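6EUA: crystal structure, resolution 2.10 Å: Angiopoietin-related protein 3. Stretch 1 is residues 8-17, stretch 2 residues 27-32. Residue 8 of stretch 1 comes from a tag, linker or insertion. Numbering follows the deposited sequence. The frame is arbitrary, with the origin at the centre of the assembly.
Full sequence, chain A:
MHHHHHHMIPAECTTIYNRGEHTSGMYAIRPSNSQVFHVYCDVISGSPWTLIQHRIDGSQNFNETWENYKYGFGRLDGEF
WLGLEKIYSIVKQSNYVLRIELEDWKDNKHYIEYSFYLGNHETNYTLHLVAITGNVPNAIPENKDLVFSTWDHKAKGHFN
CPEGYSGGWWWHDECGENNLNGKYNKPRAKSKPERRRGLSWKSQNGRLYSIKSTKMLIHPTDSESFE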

# COMPACT_ATOMS: atom_id res chain seq x y z
N MET A 8 19.61 13.16 -9.44
CA MET A 8 18.58 13.84 -8.66
C MET A 8 17.54 12.85 -8.13
O MET A 8 17.08 12.98 -7.00
N ILE A 9 17.15 11.88 -8.95
CA ILE A 9 16.34 10.76 -8.45
C ILE A 9 17.27 9.78 -7.74
O ILE A 9 18.29 9.37 -8.31
N PRO A 10 16.95 9.40 -6.50
CA PRO A 10 17.86 8.56 -5.72
C PRO A 10 18.20 7.25 -6.43
O PRO A 10 17.38 6.70 -7.18
N ALA A 11 19.40 6.75 -6.15
CA ALA A 11 19.89 5.54 -6.80
C ALA A 11 19.24 4.29 -6.22
O ALA A 11 19.00 3.32 -6.95
N GLU A 12 18.97 4.29 -4.92
CA GLU A 12 18.30 3.17 -4.25
C GLU A 12 17.87 3.62 -2.85
O GLU A 12 17.88 4.81 -2.54
N CYS A 13 17.50 2.64 -2.01
CA CYS A 13 16.78 2.94 -0.78
C CYS A 13 17.66 3.61 0.27
O CYS A 13 17.17 4.41 1.08
N THR A 14 18.96 3.29 0.31
CA THR A 14 19.84 3.90 1.29
C THR A 14 19.93 5.40 1.07
O THR A 14 19.94 6.19 2.03
N THR A 15 19.99 5.83 -0.19
CA THR A 15 20.05 7.27 -0.44
C THR A 15 18.67 7.91 -0.23
O THR A 15 18.57 9.09 0.12
N ILE A 16 17.59 7.16 -0.45
CA ILE A 16 16.28 7.65 -0.06
C ILE A 16 16.23 7.90 1.44
O ILE A 16 15.78 8.96 1.89
N TYR A 17 16.70 6.93 2.23
CA TYR A 17 16.75 7.11 3.68
C TYR A 17 17.62 8.31 4.05
O TYR A 17 17.19 9.20 4.78
N TYR A 27 8.77 3.59 -3.39
CA TYR A 27 9.52 4.77 -3.84
C TYR A 27 10.06 4.54 -5.25
O TYR A 27 10.36 3.41 -5.63
N ALA A 28 10.20 5.63 -6.01
CA ALA A 28 10.90 5.59 -7.30
C ALA A 28 12.41 5.71 -7.09
O ALA A 28 12.87 6.56 -6.32
N ILE A 29 13.18 4.85 -7.76
CA ILE A 29 14.63 4.96 -7.77
C ILE A 29 15.10 4.88 -9.21
O ILE A 29 14.36 4.50 -10.12
N ARG A 30 16.36 5.25 -9.43
CA ARG A 30 16.96 5.17 -10.75
C ARG A 30 18.44 4.90 -10.57
O ARG A 30 19.25 5.82 -10.43
N PRO A 31 18.83 3.63 -10.53
CA PRO A 31 20.26 3.30 -10.52
C PRO A 31 20.93 3.80 -11.79
O PRO A 31 20.28 4.09 -12.80
N SER A 32 22.26 3.92 -11.73
CA SER A 32 23.04 4.34 -12.89
C SER A 32 22.67 3.54 -14.13
O SER A 32 22.36 2.34 -14.05

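Ile 16 sets its CG2 methyl almost squarely over one face of the Tyr 27 ring. Ile 16 CG2 lies 4.0 Å from the ring centroid of Tyr 27 (CG, CD1, CD2, CE1, CE2 and CZ) and 6° off the ring normal, a CH-pi contact. Both side chains leave the backbone toward the other stretch. Ile 16 has chi1 m and chi2 t, while Tyr 27 has chi1 m and chi2 near -85°. The other branch of Ile 16 ends at CD1, which packs 3.5 Å from Tyr 27 CB and 3.5 Å from Ile 29 CG2. One helix residue thus bridges two buried residues of the strand. Tyr 27 OH is hydrogen-bonded elsewhere in the structure.

Ile 29 points sideways, with chi1 p and chi2 t. Its CG2 lies 3.7 Å from Glu 12 CA, and its CD1 reaches to 3.6 Å from Ala 11 O. Pro 31 CG also approaches Ala 11 O, at 3.5 Å. The CB of Ala 11 points away, and its backbone O makes these two contacts. Ile 9 points toward stretch 2 with chi1 m and chi2 t. Its CG2 rests 3.9 Å from Arg 30 CB.

The single hydrogen bond across the stretches is between backbones: Arg 30 N donates to Pro 10 O at 2.9 Å. The same oxygen, Pro 10 O, receives a CA-H...O contact from Ile 29 CA at 3.3 Å. Arg 30 NH1 is hydrogen-bonded to a residue just outside the stretches.

Glu 12 leads its carboxylate away from stretch 2 and caps the helix. Thr 15 N donates to Glu 12 OE1 at 3.0 Å, and Thr 14 N to Glu 12 OE2 at 3.1 Å. Cys 13 is covalently bonded elsewhere in the structure. Met 8, from the expression tag, is poorly ordered and makes no contact with stretch 2.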

# COMPACT_ATOMS: atom_id res chain seq x y z
CB MET A 8 17.89 14.91 -9.50
CG MET A 8 18.78 16.10 -9.86
SD MET A 8 20.00 16.50 -8.59
CE MET A 8 19.37 18.08 -8.01
CB ILE A 9 15.58 10.08 -9.58
CG1 ILE A 9 14.55 11.03 -10.18
CG2 ILE A 9 14.87 8.82 -9.08
CD1 ILE A 9 13.50 10.34 -11.02
CB PRO A 10 17.07 8.29 -4.43
CG PRO A 10 16.08 9.41 -4.35
CD PRO A 10 15.72 9.72 -5.76
CB ALA A 11 21.41 5.44 -6.68
CB GLU A 12 19.18 1.91 -4.25
CG GLU A 12 20.59 2.11 -3.71
CD GLU A 12 20.61 2.24 -2.20
OE1 GLU A 12 20.86 3.37 -1.75
OE2 GLU A 12 20.36 1.24 -1.49
CB CYS A 13 16.15 1.67 -0.23
SG CYS A 13 14.70 1.07 -1.20
CB THR A 14 21.23 3.26 1.22
OG1 THR A 14 21.13 1.90 1.64
CG2 THR A 14 22.25 4.00 2.10
CB THR A 15 20.55 7.53 -1.85
OG1 THR A 15 19.46 7.55 -2.75
CG2 THR A 15 21.52 6.43 -2.30
CB ILE A 16 15.18 6.67 -0.53
CG1 ILE A 16 14.94 6.85 -2.02
CG2 ILE A 16 13.89 6.88 0.26
CD1 ILE A 16 14.09 5.82 -2.63
CB TYR A 17 17.25 5.83 4.35
CG TYR A 17 17.26 5.89 5.86
CD1 TYR A 17 18.36 6.39 6.54
CD2 TYR A 17 16.17 5.42 6.61
CE1 TYR A 17 18.38 6.44 7.91
CE2 TYR A 17 16.19 5.47 8.00
CZ TYR A 17 17.30 5.98 8.64
OH TYR A 17 17.34 6.04 10.01
CB TYR A 27 10.71 5.08 -2.90
CG TYR A 27 10.35 5.47 -1.48
CD1 TYR A 27 10.03 6.78 -1.15
CD2 TYR A 27 10.35 4.52 -0.45
CE1 TYR A 27 9.70 7.14 0.15
CE2 TYR A 27 10.03 4.88 0.85
CZ TYR A 27 9.71 6.19 1.15
OH TYR A 27 9.38 6.54 2.45
CB ALA A 28 10.42 6.72 -8.22
CB ILE A 29 15.33 3.86 -6.92
CG1 ILE A 29 15.05 2.47 -7.51
CG2 ILE A 29 14.92 3.96 -5.46
CD1 ILE A 29 15.94 1.35 -6.95
CB ARG A 30 16.73 6.44 -11.58
CG ARG A 30 16.77 6.18 -13.09
CD ARG A 30 17.21 7.40 -13.88
NE ARG A 30 18.50 7.90 -13.41
CZ ARG A 30 19.68 7.58 -13.94
NH1 ARG A 30 19.75 6.74 -14.97
NH2 ARG A 30 20.79 8.10 -13.43
CB PRO A 31 20.28 1.76 -10.43
CG PRO A 31 18.91 1.38 -9.92
CD PRO A 31 17.97 2.43 -10.46
CB SER A 32 24.54 4.17 -12.62
OG SER A 32 24.91 4.77 -11.39